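Local atomic coordinates of L-Ala-D/L-Glu Epimerase (PDB entry 1JPD), a protein that belongs to the enolase superfamily, joining a mandelate racemase/muconate lactonizing enzyme type N-terminal domain to a TIM-barrel-like domain. Residues L151-D156 with A174-D179; R5-F10 with V35-E40. All blocks are in the same frame, centred on the assembly; numbering follows the deposited sequence.

Contact 1: residues L151-D156 with A174-D179; sequences LKVKLD and ATLIVD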
# COMPACT_ATOMS: atom_id res chain seq x y z
N LEU A 151 1.12 0.99 -15.62
CA LEU A 151 -0.24 0.47 -15.60
C LEU A 151 -0.31 -0.80 -14.77
O LEU A 151 0.52 -1.70 -14.94
CB LEU A 151 -0.72 0.16 -17.02
CG LEU A 151 -0.78 1.28 -18.05
CD1 LEU A 151 -1.28 0.74 -19.38
CD2 LEU A 151 -1.69 2.39 -17.54
N LYS A 152 -1.28 -0.88 -13.87
CA LYS A 152 -1.45 -2.09 -13.07
C LYS A 152 -2.64 -2.82 -13.66
O LYS A 152 -3.78 -2.38 -13.51
CB LYS A 152 -1.73 -1.75 -11.60
CG LYS A 152 -1.87 -2.98 -10.71
CD LYS A 152 -2.02 -2.62 -9.24
CE LYS A 152 -3.33 -1.91 -8.95
NZ LYS A 152 -3.43 -1.48 -7.53
N VAL A 153 -2.38 -3.92 -14.35
CA VAL A 153 -3.46 -4.69 -14.97
C VAL A 153 -4.04 -5.68 -13.99
O VAL A 153 -3.33 -6.54 -13.47
CB VAL A 153 -2.96 -5.45 -16.21
CG1 VAL A 153 -4.09 -6.24 -16.82
CG2 VAL A 153 -2.39 -4.48 -17.23
N LYS A 154 -5.34 -5.54 -13.72
CA LYS A 154 -6.03 -6.45 -12.81
C LYS A 154 -6.49 -7.67 -13.61
O LYS A 154 -7.11 -7.52 -14.67
CB LYS A 154 -7.25 -5.76 -12.18
CG LYS A 154 -6.93 -4.78 -11.07
CD LYS A 154 -7.33 -5.36 -9.70
CE LYS A 154 -7.10 -4.34 -8.58
NZ LYS A 154 -7.94 -3.11 -8.72
N LEU A 155 -6.19 -8.86 -13.13
CA LEU A 155 -6.62 -10.07 -13.85
C LEU A 155 -7.20 -11.12 -12.91
O LEU A 155 -6.82 -11.22 -11.74
CB LEU A 155 -5.45 -10.70 -14.61
CG LEU A 155 -4.78 -9.97 -15.77
CD1 LEU A 155 -3.62 -10.82 -16.30
CD2 LEU A 155 -5.79 -9.72 -16.87
N ASP A 156 -8.14 -11.89 -13.43
CA ASP A 156 -8.71 -12.97 -12.66
C ASP A 156 -8.19 -14.22 -13.33
O ASP A 156 -7.11 -14.21 -13.91
CB ASP A 156 -10.25 -12.94 -12.67
CG ASP A 156 -10.85 -12.94 -14.06
OD1 ASP A 156 -10.14 -13.27 -15.04
OD2 ASP A 156 -12.05 -12.61 -14.17
N ALA A 174 4.30 1.18 -22.47
CA ALA A 174 3.88 1.27 -21.08
C ALA A 174 4.55 0.22 -20.22
O ALA A 174 4.79 -0.90 -20.67
CB ALA A 174 2.38 1.11 -20.99
N THR A 175 4.89 0.59 -18.98
CA THR A 175 5.47 -0.36 -18.04
C THR A 175 4.24 -1.05 -17.45
O THR A 175 3.33 -0.38 -16.93
CB THR A 175 6.22 0.34 -16.89
OG1 THR A 175 7.31 1.10 -17.42
CG2 THR A 175 6.75 -0.70 -15.90
N LEU A 176 4.19 -2.38 -17.52
CA LEU A 176 3.03 -3.12 -17.01
C LEU A 176 3.31 -4.03 -15.82
O LEU A 176 4.32 -4.74 -15.80
CB LEU A 176 2.43 -3.98 -18.13
CG LEU A 176 2.08 -3.37 -19.48
CD1 LEU A 176 1.65 -4.47 -20.43
CD2 LEU A 176 0.97 -2.35 -19.31
N ILE A 177 2.43 -4.00 -14.83
CA ILE A 177 2.53 -4.90 -13.68
C ILE A 177 1.15 -5.54 -13.57
O ILE A 177 0.14 -4.91 -13.90
CB ILE A 177 2.92 -4.17 -12.38
CG1 ILE A 177 1.90 -3.10 -12.01
CG2 ILE A 177 4.31 -3.54 -12.54
CD1 ILE A 177 2.26 -2.38 -10.71
N VAL A 178 1.10 -6.80 -13.17
CA VAL A 178 -0.16 -7.53 -13.07
C VAL A 178 -0.53 -7.93 -11.65
O VAL A 178 0.28 -8.52 -10.93
CB VAL A 178 -0.13 -8.82 -13.93
CG1 VAL A 178 -1.24 -9.78 -13.51
CG2 VAL A 178 -0.28 -8.47 -15.40
N ASP A 179 -1.76 -7.61 -11.26
CA ASP A 179 -2.26 -7.98 -9.94
C ASP A 179 -3.28 -9.09 -10.16
O ASP A 179 -4.42 -8.83 -10.52
CB ASP A 179 -2.94 -6.78 -9.26
CG ASP A 179 -3.24 -7.04 -7.78
OD1 ASP A 179 -2.95 -8.16 -7.31
OD2 ASP A 179 -3.76 -6.13 -7.10
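Leu176 lays its CD2 methyl against Leu151, in the notch between CB and CD1, 3.8 Å from Leu151 CB and as near to its CD1. The two leucines lie side by side and point the same way. Leu151 CD1 also touches Ala174 CB at 4.0 Å. Further along this face Val178 CG2 sits against Val153 CB. Leu155 then reaches back across Val178, with its CD1 3.8 Å from Val178 CG1. Helices 133-145 and 160-170 cover this face: Val153 packs on Met136 and Ile167, and Val178 on Met164.

The other face carries Lys152, Ile177, Lys154 and Asp179. Ile177 CG1 stands between the backbone N and the carbonyl carbon (chi1 60°), and it meets Lys152 CB at 3.9 Å. The stem of Lys152 thus lies against the isoleucine, while its NZ forms a salt bridge with Asp300. Asp179 touches both lysines: its CB lies 4.2 Å from Lys152 CG, and its OD2 4.1 Å from Lys154 CE. Its OD1 accepts a bond from Asn181 N.

Five backbone hydrogen bonds join the strands, from Leu151 N to Thr175 O through to Leu155 N to Asp179 O. Strand 150-154, helix 160-170 and strand 175-179 form a parallel beta-alpha-beta unit of the TIM-barrel-like domain.

Contact 2: residues R5-F10 with V35-E40; sequences RTVKVF and VELEEE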
# COMPACT_ATOMS: atom_id res chain seq x y z
N ARG A 5 -0.45 14.13 26.88
CA ARG A 5 -1.24 14.29 25.65
C ARG A 5 -2.73 14.00 25.77
O ARG A 5 -3.17 13.32 26.69
CB ARG A 5 -0.67 13.37 24.56
CG ARG A 5 0.83 13.46 24.32
CD ARG A 5 1.30 12.20 23.61
NE ARG A 5 2.72 12.21 23.28
CZ ARG A 5 3.44 11.11 23.08
NH1 ARG A 5 2.87 9.92 23.20
NH2 ARG A 5 4.73 11.20 22.77
N THR A 6 -3.50 14.51 24.81
CA THR A 6 -4.94 14.28 24.75
C THR A 6 -5.20 13.47 23.47
O THR A 6 -4.58 13.72 22.43
CB THR A 6 -5.72 15.62 24.70
OG1 THR A 6 -5.33 16.37 23.54
CG2 THR A 6 -5.45 16.44 25.95
N VAL A 7 -6.09 12.49 23.55
CA VAL A 7 -6.38 11.64 22.40
C VAL A 7 -7.83 11.72 21.93
O VAL A 7 -8.76 11.68 22.74
CB VAL A 7 -6.06 10.15 22.71
CG1 VAL A 7 -6.39 9.28 21.51
CG2 VAL A 7 -4.60 10.00 23.09
N LYS A 8 -8.00 11.84 20.62
CA LYS A 8 -9.33 11.89 20.02
C LYS A 8 -9.36 10.82 18.95
O LYS A 8 -8.48 10.77 18.07
CB LYS A 8 -9.60 13.26 19.40
CG LYS A 8 -9.83 14.39 20.39
CD LYS A 8 -9.92 15.73 19.67
CE LYS A 8 -9.95 16.90 20.64
NZ LYS A 8 -9.77 18.21 19.93
N VAL A 9 -10.35 9.94 19.03
CA VAL A 9 -10.50 8.86 18.07
C VAL A 9 -11.86 8.97 17.42
O VAL A 9 -12.87 9.03 18.11
CB VAL A 9 -10.36 7.49 18.77
CG1 VAL A 9 -10.63 6.37 17.78
CG2 VAL A 9 -8.96 7.35 19.34
N PHE A 10 -11.88 9.01 16.10
CA PHE A 10 -13.16 9.08 15.40
C PHE A 10 -13.14 8.34 14.07
O PHE A 10 -12.12 8.25 13.39
CB PHE A 10 -13.62 10.54 15.23
CG PHE A 10 -12.60 11.44 14.61
CD1 PHE A 10 -12.66 11.75 13.25
CD2 PHE A 10 -11.59 12.02 15.38
CE1 PHE A 10 -11.73 12.62 12.68
CE2 PHE A 10 -10.66 12.88 14.81
CZ PHE A 10 -10.73 13.18 13.46
N VAL A 35 -7.00 9.25 14.32
CA VAL A 35 -6.53 9.48 15.68
C VAL A 35 -5.77 10.79 15.74
O VAL A 35 -4.76 10.98 15.06
CB VAL A 35 -5.59 8.37 16.16
CG1 VAL A 35 -4.92 8.80 17.48
CG2 VAL A 35 -6.38 7.08 16.36
N GLU A 36 -6.27 11.70 16.56
CA GLU A 36 -5.65 13.00 16.72
C GLU A 36 -5.00 13.10 18.09
O GLU A 36 -5.66 12.91 19.11
CB GLU A 36 -6.71 14.09 16.54
CG GLU A 36 -6.21 15.50 16.75
CD GLU A 36 -7.19 16.54 16.22
OE1 GLU A 36 -7.23 17.65 16.78
OE2 GLU A 36 -7.90 16.25 15.23
N LEU A 37 -3.70 13.37 18.11
CA LEU A 37 -2.94 13.50 19.36
C LEU A 37 -2.62 14.98 19.60
O LEU A 37 -2.45 15.74 18.65
CB LEU A 37 -1.63 12.71 19.28
CG LEU A 37 -1.71 11.20 19.03
CD1 LEU A 37 -0.31 10.63 18.97
CD2 LEU A 37 -2.51 10.54 20.13
N GLU A 38 -2.55 15.38 20.86
CA GLU A 38 -2.26 16.77 21.19
C GLU A 38 -1.23 16.95 22.30
O GLU A 38 -1.53 16.75 23.47
CB GLU A 38 -3.55 17.49 21.58
CG GLU A 38 -3.38 18.96 21.92
CD GLU A 38 -4.08 19.87 20.93
OE1 GLU A 38 -5.26 19.62 20.63
OE2 GLU A 38 -3.45 20.84 20.46
N GLU A 39 -0.02 17.33 21.90
CA GLU A 39 1.08 17.57 22.83
C GLU A 39 1.16 19.08 23.02
O GLU A 39 2.14 19.73 22.65
CB GLU A 39 2.39 17.04 22.23
CG GLU A 39 3.63 17.29 23.09
CD GLU A 39 4.07 16.06 23.86
OE1 GLU A 39 5.02 16.17 24.67
OE2 GLU A 39 3.47 14.98 23.66
N GLU A 40 0.09 19.61 23.61
CA GLU A 40 -0.07 21.03 23.89
C GLU A 40 0.15 21.96 22.68
O GLU A 40 1.28 22.34 22.36
CB GLU A 40 0.84 21.46 25.04
CG GLU A 40 2.33 21.40 24.74
CD GLU A 40 3.19 21.58 25.98
OE1 GLU A 40 3.22 22.71 26.53
OE2 GLU A 40 3.82 20.59 26.40
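Arg5 and Glu39 meet in a salt bridge beside the pair Thr6 and Glu38. Arg5 NE gives its N-H to Glu39 OE2 at 2.9 Å, with an angle of 154° at the hydrogen. The oxygen sits at the edge of the guanidinium, in its plane, but the carboxylate plane is turned 57° from it. Arg5 is extended from CG to NE. Glu39 starts with CG anti to the backbone N (chi1 177°), then bends at chi2. Both groups have further partners: Arg5 NH1 bonds to Leu76 O, and Glu39 OE1 to His3 ND1.

Val7, Val9, Val35 and Leu37 share one face. Val7 and Leu37 lie side by side, with Val7 CG2 3.7 Å from Leu37 CD2. Val9 and Val35 pair in the same way, CG2 to CG2, at 4.0 Å. Helices 58-66, 69-73 and 89-104 pack on this face.

Thr6, Lys8, Glu36 and Glu38 lie on the other face. Lys8 and Glu36 are both extended beyond CG and run alongside each other. Lys8 NZ stays 4.1 Å from Glu36 OE1, beyond a salt bridge; that oxygen is paired with Lys43.

Thr6 with Glu38 and Lys8 with Glu36 are hydrogen-bonded pairs. Glu36 N reaches Lys8 O at 2.8 Å, whereas Glu38 N to Thr6 O is weak. Side chains alternate along each strand between an apolar face under the helices and a polar face. Strands 6-15, 29-39 and 42-48 form this antiparallel sheet, part of the N-terminal domain typical of enolase superfamily members.

Contact 2 comes first along the chain and closes before contact 1 opens. The two lie on opposite sides of the chain's centre. Their centres are 40 Å apart, and their nearest atoms about 25 Å, so they do not touch. They share no sheet. Residues 5-10 and 35-40 belong to the three-stranded antiparallel sheet of the N-terminal domain. Residues 151-156 and 174-179 lie on neighbouring parallel strands of the barrel-like region, joined by helix 160-170. No helix is modelled between the segments of contact 2. Each contact lies within one part of this two-domain protein, and neither bridges the two.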